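Local atomic coordinates of peptidoglycan-recognition protein-LC isoform LCa (Drosophila melanogaster, PDB entry 2F2L), a protein that binds peptidoglycan and activates the imd/Relish pathway in the innate immune response to Gram-negative bacteria, here represented by its extracellular amidase-type domain. Residues Leu9-Gln14 with Tyr53-Ser58; Val24-Ala29 with Ser142-Ser147; Glu35-Gln40 with Val44-Leu49; Leu121-Gly126 with Gly130-Ser135. All blocks are in the same frame, centred on the assembly; numbering follows the deposited sequence. Where two conformers were deposited one is given.

How the interactions relate
The contacts form two touching pairs on one amidase-type domain. Interactions 1 and 3 share helix 40-57 and meet through Arg48, whose NE lies 2.8 Å from Leu9 O and whose NH2 lies 3.0 Å from Gln11 OE1. Interaction 1 supplies Leu9, Gln11 and Glu56 to the site of the bound muropeptide, and the helix of interaction 3 adds Arg48 and Leu49. Interactions 2 and 4 are joined by backbone pairing, with Val24 O 2.8 Å from Ala133 N, and Val27 packs on both Leu123 and Ile132. The centre of interaction 4 is about 27 Å from that of interaction 1, on the opposite side of the chain's centre from the contact that borders the muropeptide.

Interaction 1: residues Leu9-Gln14 with Tyr53-Ser58; sequences LAQPPQ and YDIESS. With MLD (glcnac(beta1-4)-murnac(1,6-anhydro)-L-ala-gamma-D-glu-meso-a2pm-D-ala), chain G.
Ile55 meets Gln11 and Gln14 with two different branches. Its CG2 methyl lies 3.6 Å from Gln14 OE1, while CD1, carried on a CG1 beside the backbone N (chi1 -64°), reaches to 4.0 Å from Gln11 NE2. A branched aliphatic residue suits this place because its two branches reach the amide ends of two glutamines at once, and on Gln14 the CG as well. Two waters supply the polar connection. Water 1 donates to Gln11 OE1 and to Glu56 OE2, each at 2.6 Å, and water 2 links Gln11 NE2 to the same carboxylate oxygen. Gln11 OE1 also accepts from Arg48 NH2, which helps to fix how the amide is turned. Here the loop after strand 2-3 meets the last turns of helix 40-57, bordering the saccharide of a muropeptide held between two peptidoglycan-recognition domains, the partner being LCx. Glu56, extended beyond CG, receives the ligand's hydroxyl: MLD O3 donates to Glu56 OE1 at 2.7 Å. A weak bond runs from MLD N2 to Glu56 OE2 at 3.1 Å. Both acetyl methyls make van der Waals contacts: MLD CAA lies 3.7 Å from Gln11 OE1, an amide oxygen, while the purely apolar contact is MLD CAF with Leu9 CD2 at 3.9 Å.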
# COMPACT_ATOMS: atom_id res chain seq x y z
N LEU A 9 3.19 -2.12 -1.95
CA LEU A 9 1.86 -1.82 -2.46
C LEU A 9 1.53 -0.34 -2.35
O LEU A 9 0.38 0.04 -2.24
CB LEU A 9 0.83 -2.70 -1.73
CG LEU A 9 -0.38 -3.29 -2.44
CD1 LEU A 9 0.00 -3.90 -3.79
CD2 LEU A 9 -1.03 -4.33 -1.54
N ALA A 10 2.56 0.50 -2.43
CA ALA A 10 2.39 1.93 -2.33
C ALA A 10 1.36 2.47 -3.33
O ALA A 10 1.40 2.15 -4.52
CB ALA A 10 3.74 2.64 -2.53
N GLN A 11 0.46 3.29 -2.81
CA GLN A 11 -0.44 4.11 -3.61
C GLN A 11 0.39 5.19 -4.29
O GLN A 11 1.29 5.76 -3.67
CB GLN A 11 -1.44 4.77 -2.64
CG GLN A 11 -2.70 5.24 -3.23
CD GLN A 11 -3.68 5.74 -2.18
OE1 GLN A 11 -3.93 5.06 -1.17
NE2 GLN A 11 -4.26 6.90 -2.43
N PRO A 12 0.14 5.46 -5.58
CA PRO A 12 0.88 6.55 -6.19
C PRO A 12 0.49 7.88 -5.52
O PRO A 12 -0.64 8.00 -5.05
CB PRO A 12 0.41 6.52 -7.65
CG PRO A 12 -0.89 5.86 -7.60
CD PRO A 12 -0.78 4.84 -6.54
N PRO A 13 1.43 8.84 -5.42
CA PRO A 13 1.13 10.14 -4.83
C PRO A 13 -0.07 10.84 -5.46
O PRO A 13 -0.34 10.69 -6.66
CB PRO A 13 2.40 10.95 -5.11
CG PRO A 13 3.46 9.96 -5.19
CD PRO A 13 2.84 8.74 -5.81
N GLN A 14 -0.75 11.62 -4.64
CA GLN A 14 -1.98 12.29 -5.03
C GLN A 14 -1.73 13.34 -6.11
O GLN A 14 -2.54 13.50 -7.03
CB GLN A 14 -2.61 12.94 -3.80
CG GLN A 14 -2.97 11.97 -2.68
CD GLN A 14 -4.39 11.45 -2.78
OE1 GLN A 14 -5.28 11.94 -2.10
NE2 GLN A 14 -4.61 10.46 -3.64
N TYR A 53 -2.98 6.19 6.43
CA TYR A 53 -3.17 7.12 7.51
C TYR A 53 -2.66 8.50 7.12
O TYR A 53 -3.35 9.50 7.29
CB TYR A 53 -2.47 6.63 8.78
CG TYR A 53 -2.74 7.54 9.94
CD1 TYR A 53 -3.87 7.40 10.72
CD2 TYR A 53 -1.88 8.60 10.23
CE1 TYR A 53 -4.14 8.27 11.78
CE2 TYR A 53 -2.13 9.46 11.27
CZ TYR A 53 -3.25 9.29 12.03
OH TYR A 53 -3.48 10.18 13.05
N ASP A 54 -1.46 8.56 6.59
CA ASP A 54 -0.87 9.83 6.19
C ASP A 54 -1.66 10.55 5.12
O ASP A 54 -1.83 11.78 5.18
CB ASP A 54 0.57 9.65 5.74
CG ASP A 54 1.50 9.34 6.90
OD1 ASP A 54 1.02 9.33 8.06
OD2 ASP A 54 2.71 9.15 6.65
N ILE A 55 -2.16 9.81 4.14
CA ILE A 55 -2.94 10.42 3.06
C ILE A 55 -4.34 10.81 3.51
O ILE A 55 -4.80 11.94 3.27
CB ILE A 55 -3.01 9.54 1.80
CG1 ILE A 55 -1.61 9.37 1.20
CG2 ILE A 55 -3.98 10.20 0.77
CD1 ILE A 55 -1.47 8.26 0.11
N GLU A 56 -5.02 9.88 4.19
CA GLU A 56 -6.44 10.02 4.44
C GLU A 56 -6.80 10.69 5.76
O GLU A 56 -7.78 11.43 5.79
CB GLU A 56 -7.16 8.67 4.26
CG GLU A 56 -6.97 8.17 2.82
CD GLU A 56 -7.82 6.96 2.42
OE1 GLU A 56 -8.84 6.68 3.06
OE2 GLU A 56 -7.43 6.29 1.43
N SER A 57 -6.04 10.45 6.82
CA SER A 57 -6.25 11.20 8.07
C SER A 57 -5.44 12.49 8.09
O SER A 57 -6.01 13.55 8.32
CB SER A 57 -5.90 10.36 9.30
OG SER A 57 -6.71 9.20 9.34
N SER A 58 -4.14 12.40 7.81
CA SER A 58 -3.26 13.58 7.82
C SER A 58 -3.34 14.47 6.56
O SER A 58 -2.76 15.56 6.54
CB SER A 58 -1.81 13.18 8.08
OG SER A 58 -1.71 12.54 9.35
CAA MLD G . -7.52 4.44 -1.52
CAB MLD G . -8.27 3.41 -0.70
OAC MLD G . -9.11 2.68 -1.23
N2 MLD G . -7.93 3.36 0.58
C2 MLD G . -8.55 2.47 1.56
C3 MLD G . -9.00 3.35 2.74
O3 MLD G . -9.95 4.36 2.34
C4 MLD G . -9.51 2.49 3.89
O4 MLD G . -9.72 3.35 4.99
C5 MLD G . -8.45 1.45 4.26
C6 MLD G . -8.86 0.42 5.33
O6 MLD G . -7.67 -0.32 5.73
O5 MLD G . -8.19 0.67 3.10
C1 MLD G . -7.56 1.43 2.05
O1 MLD G . -7.26 0.57 0.98
CA4 MLD G . -6.15 -0.32 1.30
CA5 MLD G . -4.76 0.32 1.30
OA5 MLD G . -3.84 -0.27 0.32
CA6 MLD G . -4.21 -0.21 2.58
OA6 MLD G . -3.76 -1.51 2.25
CA1 MLD G . -3.79 -1.63 0.80
CA2 MLD G . -5.08 -2.37 0.40
NAD MLD G . -4.87 -3.08 -0.88
CAE MLD G . -5.07 -4.38 -1.02
CAF MLD G . -4.79 -4.91 -2.41
OAG MLD G . -5.47 -5.12 -0.12
CA3 MLD G . -6.24 -1.40 0.24
OAH MLD G . -7.54 -2.07 0.38
CAI MLD G . -8.19 -2.38 -0.88
CAJ MLD G . -9.10 -1.28 -1.36
CAL MLD G . -9.04 -3.66 -0.70
OAM MLD G . -9.71 -4.03 -1.66
N MLD G . -8.99 -4.32 0.46
CA MLD G . -9.72 -5.56 0.73
CB MLD G . -8.79 -6.70 0.30
C MLD G . -9.94 -5.64 2.25
O MLD G . -8.99 -5.51 3.02
NAN MLD G . -11.20 -5.83 2.62
CAO MLD G . -11.68 -5.94 4.01
CAP MLD G . -12.92 -5.02 4.26
OBA MLD G . -13.62 -5.32 5.23
OAQ MLD G . -13.18 -4.08 3.47
CBB MLD G . -12.18 -7.35 4.25
CBC MLD G . -11.11 -8.43 4.25
CBD MLD G . -11.76 -9.78 4.59
OBE MLD G . -12.96 -9.99 4.36
NBF MLD G . -10.96 -10.67 5.13
CBG MLD G . -11.43 -12.01 5.51
CBH MLD G . -12.40 -11.90 6.70
OBI MLD G . -12.16 -11.17 7.66
NBJ MLD G . -13.52 -12.62 6.58
CBK MLD G . -14.57 -12.68 7.62
CBL MLD G . -14.79 -14.15 8.00
CBM MLD G . -15.93 -12.10 7.16
OBO MLD G . -16.19 -12.09 5.93
OBN MLD G . -16.69 -11.70 8.08
CBP MLD G . -10.20 -12.88 5.84
CBQ MLD G . -10.54 -14.38 5.87
CBR MLD G . -9.29 -15.23 6.05
CBS MLD G . -9.46 -16.67 5.55
CBT MLD G . -9.48 -16.67 4.02
OBV MLD G . -8.40 -16.48 3.44
OBU MLD G . -10.58 -16.88 3.46
NBW MLD G . -10.71 -17.23 6.08
O HOH W 1 -5.07 5.17 1.12
O HOH W 2 -6.84 7.87 -0.77

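Interaction 2: residues Val24-Ala29 with Ser142-Ser147; sequences VGLVIA and SKLMPS
Next to the place where Ile28 meets Leu144, the carbonyl oxygen Ala29 O takes weak hydrogen bonds from two hydroxyls, Ser141 OG and Tyr157 OH, which link the strand, loosely, to the start of helix 141-144 and to helix 154-158. The contact between 24-29 and 142-147 is itself wholly apolar. Leu144 carries it with a single methyl: its CD1 lies 3.5 Å from Ile28 CD1 and 3.7 Å from Ile28 CG1. The CG of Leu144 stands beside the backbone N (chi1 -66°) and its chain then runs on extended, which carries CD1 from the helix across to the strand. Leu26 is a looser neighbour, with its CD2 4.5 Å from Leu144 CD1. Leu26 and Ile28 are two apart on an extended strand and therefore turn to the same side. Branched aliphatic side chains are fitting here, since they cover a sheet face without any demand for polar partners. Val27, between them, points to the other face, where it packs on Phe100 and Phe138. Met145 is the first residue to leave helical backbone angles, and Leu144 thus makes its contact from the last turn of a very short helix. In the fold, strand 24-31 runs parallel between strands 98-102 and 136-140, while helix 141-144 follows directly on the latter and packs through Leu144 against Tyr93 of helix 91-94.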
# COMPACT_ATOMS: atom_id res chain seq x y z
N VAL A 24 21.29 17.60 1.40
CA VAL A 24 20.78 18.14 2.67
C VAL A 24 21.86 18.08 3.75
O VAL A 24 22.72 17.19 3.76
CB VAL A 24 19.48 17.42 3.18
CG1 VAL A 24 18.37 17.50 2.12
CG2 VAL A 24 19.73 15.99 3.62
N GLY A 25 21.80 19.04 4.67
CA GLY A 25 22.72 19.08 5.81
C GLY A 25 22.11 18.50 7.07
O GLY A 25 22.76 18.44 8.12
N LEU A 26 20.87 18.05 6.97
CA LEU A 26 20.10 17.62 8.14
C LEU A 26 19.29 16.35 7.86
O LEU A 26 18.55 16.27 6.87
CB LEU A 26 19.17 18.75 8.56
CG LEU A 26 18.31 18.52 9.80
CD1 LEU A 26 19.17 18.36 11.03
CD2 LEU A 26 17.35 19.69 9.97
N VAL A 27 19.42 15.38 8.75
CA VAL A 27 18.62 14.15 8.70
C VAL A 27 17.89 14.04 10.03
O VAL A 27 18.51 14.19 11.10
CB VAL A 27 19.51 12.90 8.45
CG1 VAL A 27 18.67 11.62 8.40
CG2 VAL A 27 20.29 13.08 7.18
N ILE A 28 16.58 13.78 9.99
CA ILE A 28 15.72 13.80 11.18
C ILE A 28 15.12 12.43 11.47
O ILE A 28 14.53 11.78 10.57
CB ILE A 28 14.58 14.83 11.03
CG1 ILE A 28 15.16 16.24 10.89
CG2 ILE A 28 13.65 14.80 12.23
CD1 ILE A 28 14.18 17.24 10.31
N ALA A 29 15.27 11.98 12.71
CA ALA A 29 14.71 10.70 13.13
C ALA A 29 13.35 10.91 13.79
O ALA A 29 13.13 11.88 14.50
CB ALA A 29 15.66 9.97 14.06
N SER A 142 12.09 15.47 18.01
CA SER A 142 11.62 16.03 19.27
C SER A 142 12.52 17.16 19.80
O SER A 142 12.05 18.04 20.51
CB SER A 142 11.51 14.95 20.34
OG SER A 142 12.76 14.35 20.58
N LYS A 143 13.80 17.11 19.47
CA LYS A 143 14.73 18.18 19.84
C LYS A 143 14.36 19.45 19.06
O LYS A 143 14.39 20.54 19.59
CB LYS A 143 16.18 17.76 19.56
CG LYS A 143 17.21 18.90 19.63
CD LYS A 143 18.62 18.40 19.99
CE LYS A 143 19.63 19.56 19.99
NZ LYS A 143 20.71 19.43 21.04
N LEU A 144 13.99 19.27 17.79
CA LEU A 144 13.63 20.39 16.92
C LEU A 144 12.31 21.04 17.33
O LEU A 144 12.16 22.26 17.25
CB LEU A 144 13.55 19.91 15.46
CG LEU A 144 14.86 19.45 14.82
CD1 LEU A 144 14.61 18.89 13.41
CD2 LEU A 144 15.88 20.58 14.78
N MET A 145 11.36 20.22 17.75
CA MET A 145 10.04 20.69 18.18
C MET A 145 9.67 19.96 19.46
O MET A 145 8.96 18.95 19.43
CB MET A 145 8.99 20.42 17.08
CG MET A 145 9.23 21.23 15.82
SD MET A 145 8.01 20.97 14.49
CE MET A 145 8.69 22.00 13.23
N PRO A 146 10.19 20.45 20.60
CA PRO A 146 9.97 19.84 21.92
C PRO A 146 8.51 19.70 22.34
O PRO A 146 8.19 18.81 23.13
CB PRO A 146 10.69 20.79 22.87
CG PRO A 146 11.71 21.47 22.02
CD PRO A 146 11.06 21.63 20.70
N SER A 147 7.63 20.55 21.81
CA SER A 147 6.23 20.55 22.24
C SER A 147 5.39 19.46 21.59
O SER A 147 4.27 19.22 22.03
CB SER A 147 5.59 21.90 21.93
OG SER A 147 5.38 22.03 20.54

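Interaction 3: residues Glu35-Gln40 with Val44-Leu49; sequences ENCSTQ and VLRVRL. With NAG (2-acetamido-2-deoxy-beta-D-glucopyranose), chain C.
Arg46 grips the backbone carbonyl of Asn36 through its NE, 2.7 Å from Asn36 O, in a fairly straight bond (N-H...O 160°). The oxygen lies at the guanidinium edge, close to its plane, and NH2 adds a weak second bond at 3.3 Å. The setting is the disulfide-closed loop of the peptidoglycan-recognition domain, in which Cys37 is joined to Cys43 and Thr39 occupies the N-cap position of helix 40-57. The first helical turn contributes Val44 N, bonded to Gln40 O at 2.9 Å. A long arginine suits the task of reaching back from the helix: CG sits beside the backbone N and the chain bends at chi2 (-59°), bringing the guanidinium against the backbone of Glu35 and Asn36. Glu35 covers one face of that group, its CB lying over the centre and 3.6 Å from Arg46 CZ. Its carboxylate gives only a long salt bridge, OE2 to NH1 of Arg46 at 3.9 Å. The oxygen is well out of the guanidinium plane, and the attraction is therefore one of charges, with no N-H aimed at it. Farther along, Cys37 CB rests 3.9 Å from Arg46 CG, the disulfide residue supplying apolar packing too. Pointing away from the helix, the Asn36 side chain carries the N-linked glycan, with ND2 joined covalently to NAG C1 at 1.4 Å.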
# COMPACT_ATOMS: atom_id res chain seq x y z
N GLU A 35 2.40 0.00 15.74
CA GLU A 35 3.00 -1.26 16.16
C GLU A 35 4.27 -1.51 15.36
O GLU A 35 4.42 -1.00 14.26
CB GLU A 35 2.02 -2.42 15.94
CG GLU A 35 1.06 -2.63 17.10
CD GLU A 35 -0.18 -3.42 16.71
OE1 GLU A 35 -0.35 -4.55 17.22
OE2 GLU A 35 -0.98 -2.90 15.90
N ASN A 36 5.20 -2.27 15.93
CA ASN A 36 6.47 -2.53 15.27
C ASN A 36 6.35 -3.74 14.32
O ASN A 36 5.25 -4.18 14.01
CB ASN A 36 7.60 -2.68 16.30
CG ASN A 36 7.53 -3.97 17.08
OD1 ASN A 36 6.57 -4.73 16.98
ND2 ASN A 36 8.57 -4.22 17.88
N CYS A 37 7.48 -4.24 13.83
CA CYS A 37 7.48 -5.36 12.90
C CYS A 37 8.84 -6.07 12.94
O CYS A 37 9.86 -5.43 13.15
CB CYS A 37 7.15 -4.86 11.48
SG CYS A 37 8.28 -3.61 10.82
N SER A 38 8.85 -7.39 12.77
CA SER A 38 10.10 -8.14 12.80
C SER A 38 10.36 -8.97 11.55
O SER A 38 11.36 -9.67 11.48
CB SER A 38 10.11 -9.05 14.02
OG SER A 38 9.10 -10.03 13.90
N THR A 39 9.45 -8.91 10.59
CA THR A 39 9.62 -9.60 9.32
C THR A 39 9.16 -8.67 8.21
O THR A 39 8.36 -7.78 8.44
CB THR A 39 8.80 -10.91 9.27
OG1 THR A 39 7.40 -10.62 9.40
CG2 THR A 39 9.23 -11.86 10.38
N GLN A 40 9.68 -8.87 7.00
CA GLN A 40 9.30 -8.05 5.85
C GLN A 40 7.78 -8.01 5.63
O GLN A 40 7.23 -6.96 5.37
CB GLN A 40 10.01 -8.52 4.57
CG GLN A 40 9.70 -7.66 3.36
CD GLN A 40 10.67 -7.88 2.21
OE1 GLN A 40 11.85 -8.07 2.43
NE2 GLN A 40 10.16 -7.82 0.99
N VAL A 44 5.82 -4.51 5.77
CA VAL A 44 5.05 -4.07 4.62
C VAL A 44 3.63 -3.65 5.03
O VAL A 44 3.15 -2.62 4.59
CB VAL A 44 5.03 -5.15 3.49
CG1 VAL A 44 3.84 -4.95 2.53
CG2 VAL A 44 6.35 -5.13 2.70
N LEU A 45 2.99 -4.46 5.88
CA LEU A 45 1.67 -4.12 6.44
C LEU A 45 1.73 -2.79 7.17
O LEU A 45 0.87 -1.91 6.98
CB LEU A 45 1.20 -5.21 7.41
CG LEU A 45 -0.22 -5.07 7.97
CD1 LEU A 45 -1.24 -5.06 6.84
CD2 LEU A 45 -0.51 -6.20 8.93
N ARG A 46 2.74 -2.63 8.03
CA ARG A 46 2.87 -1.38 8.77
C ARG A 46 3.01 -0.17 7.85
O ARG A 46 2.34 0.85 8.06
CB ARG A 46 4.07 -1.42 9.73
CG ARG A 46 4.06 -2.54 10.75
CD ARG A 46 2.84 -2.55 11.67
NE ARG A 46 2.96 -3.70 12.58
CZ ARG A 46 1.96 -4.46 13.01
NH1 ARG A 46 0.71 -4.23 12.64
NH2 ARG A 46 2.22 -5.49 13.80
N VAL A 47 3.89 -0.28 6.85
CA VAL A 47 4.20 0.86 5.98
C VAL A 47 3.00 1.23 5.11
O VAL A 47 2.68 2.41 4.97
CB VAL A 47 5.46 0.62 5.10
CG1 VAL A 47 5.71 1.85 4.22
CG2 VAL A 47 6.70 0.37 5.96
N ARG A 48 2.32 0.23 4.55
CA ARG A 48 1.17 0.45 3.66
C ARG A 48 0.02 1.07 4.45
O ARG A 48 -0.62 2.02 3.97
CB ARG A 48 0.71 -0.84 2.94
CG ARG A 48 -0.40 -0.61 1.87
CD ARG A 48 -0.03 0.58 0.96
NE ARG A 48 -1.05 1.01 -0.00
CZ ARG A 48 -1.94 1.97 0.23
NH1 ARG A 48 -2.00 2.56 1.39
NH2 ARG A 48 -2.82 2.30 -0.69
N LEU A 49 -0.21 0.59 5.67
CA LEU A 49 -1.24 1.19 6.51
C LEU A 49 -0.91 2.62 6.98
O LEU A 49 -1.80 3.45 7.10
CB LEU A 49 -1.55 0.30 7.71
CG LEU A 49 -2.11 -1.08 7.36
CD1 LEU A 49 -2.56 -1.79 8.64
CD2 LEU A 49 -3.25 -0.99 6.36
C1 NAG C . 8.36 -5.39 18.71
C2 NAG C . 9.77 -5.89 19.02
C3 NAG C . 9.69 -6.99 20.08
C4 NAG C . 8.89 -6.51 21.28
C5 NAG C . 7.51 -6.11 20.79
C6 NAG C . 6.59 -5.68 21.93
C7 NAG C . 11.42 -5.95 17.16
C8 NAG C . 12.01 -4.68 17.65
N2 NAG C . 10.36 -6.43 17.80
O3 NAG C . 11.00 -7.38 20.45
O4 NAG C . 8.82 -7.53 22.26
O5 NAG C . 7.66 -5.03 19.88
O6 NAG C . 7.13 -4.55 22.59
O7 NAG C . 11.93 -6.51 16.18

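Interaction 4: residues Leu121-Gly126 with Gly130-Ser135; sequences LLLERG and GKIAPS
Ile132 directs its longer branch at Leu123 and Gly126 by holding CG1 beside its own backbone N (chi1 -60°) and then extending (chi2 175°), which carries CD1 onto the helix. That methyl comes 3.9 Å from Gly126 CA and 4.0 Å from Leu123 O. Glycine fits at 126 because, having no side chain, it allows the isoleucine methyl to settle directly against the backbone. On the neighbouring turn Leu123 CD2 meets the same methyl, Ile132 CD1, at 4.3 Å. Leucine and isoleucine suit this buried place, where Phe100 and Phe138 also pack on Leu123 and Leu98 lies against Ile132.

Two backbone amides converge on the carbonyl oxygen of Gly126. Lys131 N donates at 2.9 Å, nearly along the C=O axis, whereas Ile132 N donates to Gly126 O at 3.1 Å from above the carbonyl plane. Two donors from different directions thus satisfy a carbonyl close to the end of the helix. Lys131 places its CB 3.6 Å from Gly126 O, but its chain then leads outward to a hydrogen bond between NZ and Asn82 OD1. The chain leaves the helical conformation at Gly130, whose positive phi (79°) is easily adopted by glycine. With its bonds back into the last turn, this is a Schellman motif, ending helix 113-128 and leading straight into strand 132-133.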
# COMPACT_ATOMS: atom_id res chain seq x y z
N LEU A 121 24.44 2.30 7.50
CA LEU A 121 24.59 2.03 6.06
C LEU A 121 23.76 3.02 5.23
O LEU A 121 24.21 3.48 4.19
CB LEU A 121 24.21 0.59 5.69
CG LEU A 121 25.10 -0.63 6.02
CD1 LEU A 121 26.61 -0.31 6.06
CD2 LEU A 121 24.69 -1.29 7.31
N LEU A 122 22.55 3.34 5.71
CA LEU A 122 21.65 4.25 4.99
C LEU A 122 22.22 5.67 4.91
O LEU A 122 22.22 6.27 3.84
CB LEU A 122 20.23 4.28 5.61
CG LEU A 122 19.19 5.08 4.82
CD1 LEU A 122 19.02 4.52 3.40
CD2 LEU A 122 17.85 5.10 5.54
N LEU A 123 22.72 6.18 6.03
CA LEU A 123 23.42 7.47 6.06
C LEU A 123 24.67 7.51 5.16
O LEU A 123 24.90 8.49 4.43
CB LEU A 123 23.82 7.82 7.50
CG LEU A 123 22.70 8.11 8.50
CD1 LEU A 123 23.26 8.07 9.90
CD2 LEU A 123 22.02 9.44 8.23
N GLU A 124 25.48 6.45 5.22
CA GLU A 124 26.64 6.33 4.34
C GLU A 124 26.26 6.32 2.85
O GLU A 124 26.93 7.00 2.05
CB GLU A 124 27.47 5.08 4.68
CG GLU A 124 28.59 4.79 3.66
CD GLU A 124 29.39 3.52 3.95
OE1 GLU A 124 28.81 2.55 4.51
OE2 GLU A 124 30.59 3.48 3.59
N ARG A 125 25.24 5.55 2.48
CA ARG A 125 24.77 5.50 1.10
C ARG A 125 24.36 6.90 0.62
O ARG A 125 24.68 7.30 -0.50
CB ARG A 125 23.62 4.50 0.95
CG ARG A 125 23.25 4.11 -0.49
CD ARG A 125 24.42 3.47 -1.24
NE ARG A 125 25.05 2.37 -0.51
CZ ARG A 125 24.68 1.09 -0.57
NH1 ARG A 125 23.66 0.70 -1.33
NH2 ARG A 125 25.33 0.18 0.15
N GLY A 126 23.64 7.64 1.46
CA GLY A 126 23.24 9.01 1.16
C GLY A 126 24.38 9.98 0.93
O GLY A 126 24.33 10.83 0.03
N GLY A 130 25.51 11.77 -2.97
CA GLY A 130 25.35 13.23 -3.06
C GLY A 130 24.03 13.78 -2.50
O GLY A 130 23.66 14.93 -2.75
N LYS A 131 23.33 12.97 -1.71
CA LYS A 131 22.03 13.36 -1.13
C LYS A 131 22.19 14.00 0.25
O LYS A 131 21.38 14.85 0.66
CB LYS A 131 21.11 12.13 -0.99
CG LYS A 131 21.04 11.23 -2.23
CD LYS A 131 20.60 11.99 -3.49
CE LYS A 131 20.32 11.02 -4.66
NZ LYS A 131 19.99 11.75 -5.91
N ILE A 132 23.23 13.56 0.97
CA ILE A 132 23.50 14.05 2.34
C ILE A 132 24.88 14.69 2.34
O ILE A 132 25.82 14.10 1.83
CB ILE A 132 23.42 12.89 3.36
CG1 ILE A 132 22.02 12.27 3.33
CG2 ILE A 132 23.75 13.38 4.75
CD1 ILE A 132 21.87 11.05 4.22
N ALA A 133 25.01 15.90 2.90
CA ALA A 133 26.31 16.58 2.95
C ALA A 133 27.25 15.79 3.89
O ALA A 133 26.78 15.30 4.92
CB ALA A 133 26.15 18.01 3.44
N PRO A 134 28.54 15.64 3.52
CA PRO A 134 29.47 14.94 4.42
C PRO A 134 29.43 15.43 5.87
O PRO A 134 29.61 14.65 6.79
CB PRO A 134 30.86 15.19 3.80
CG PRO A 134 30.61 15.51 2.38
CD PRO A 134 29.20 16.05 2.26
N SER A 135 29.15 16.71 6.09
CA SER A 135 29.12 17.26 7.44
C SER A 135 27.71 17.36 7.99
O SER A 135 27.39 18.30 8.71
CB SER A 135 29.74 18.66 7.43
OG SER A 135 28.89 19.54 6.71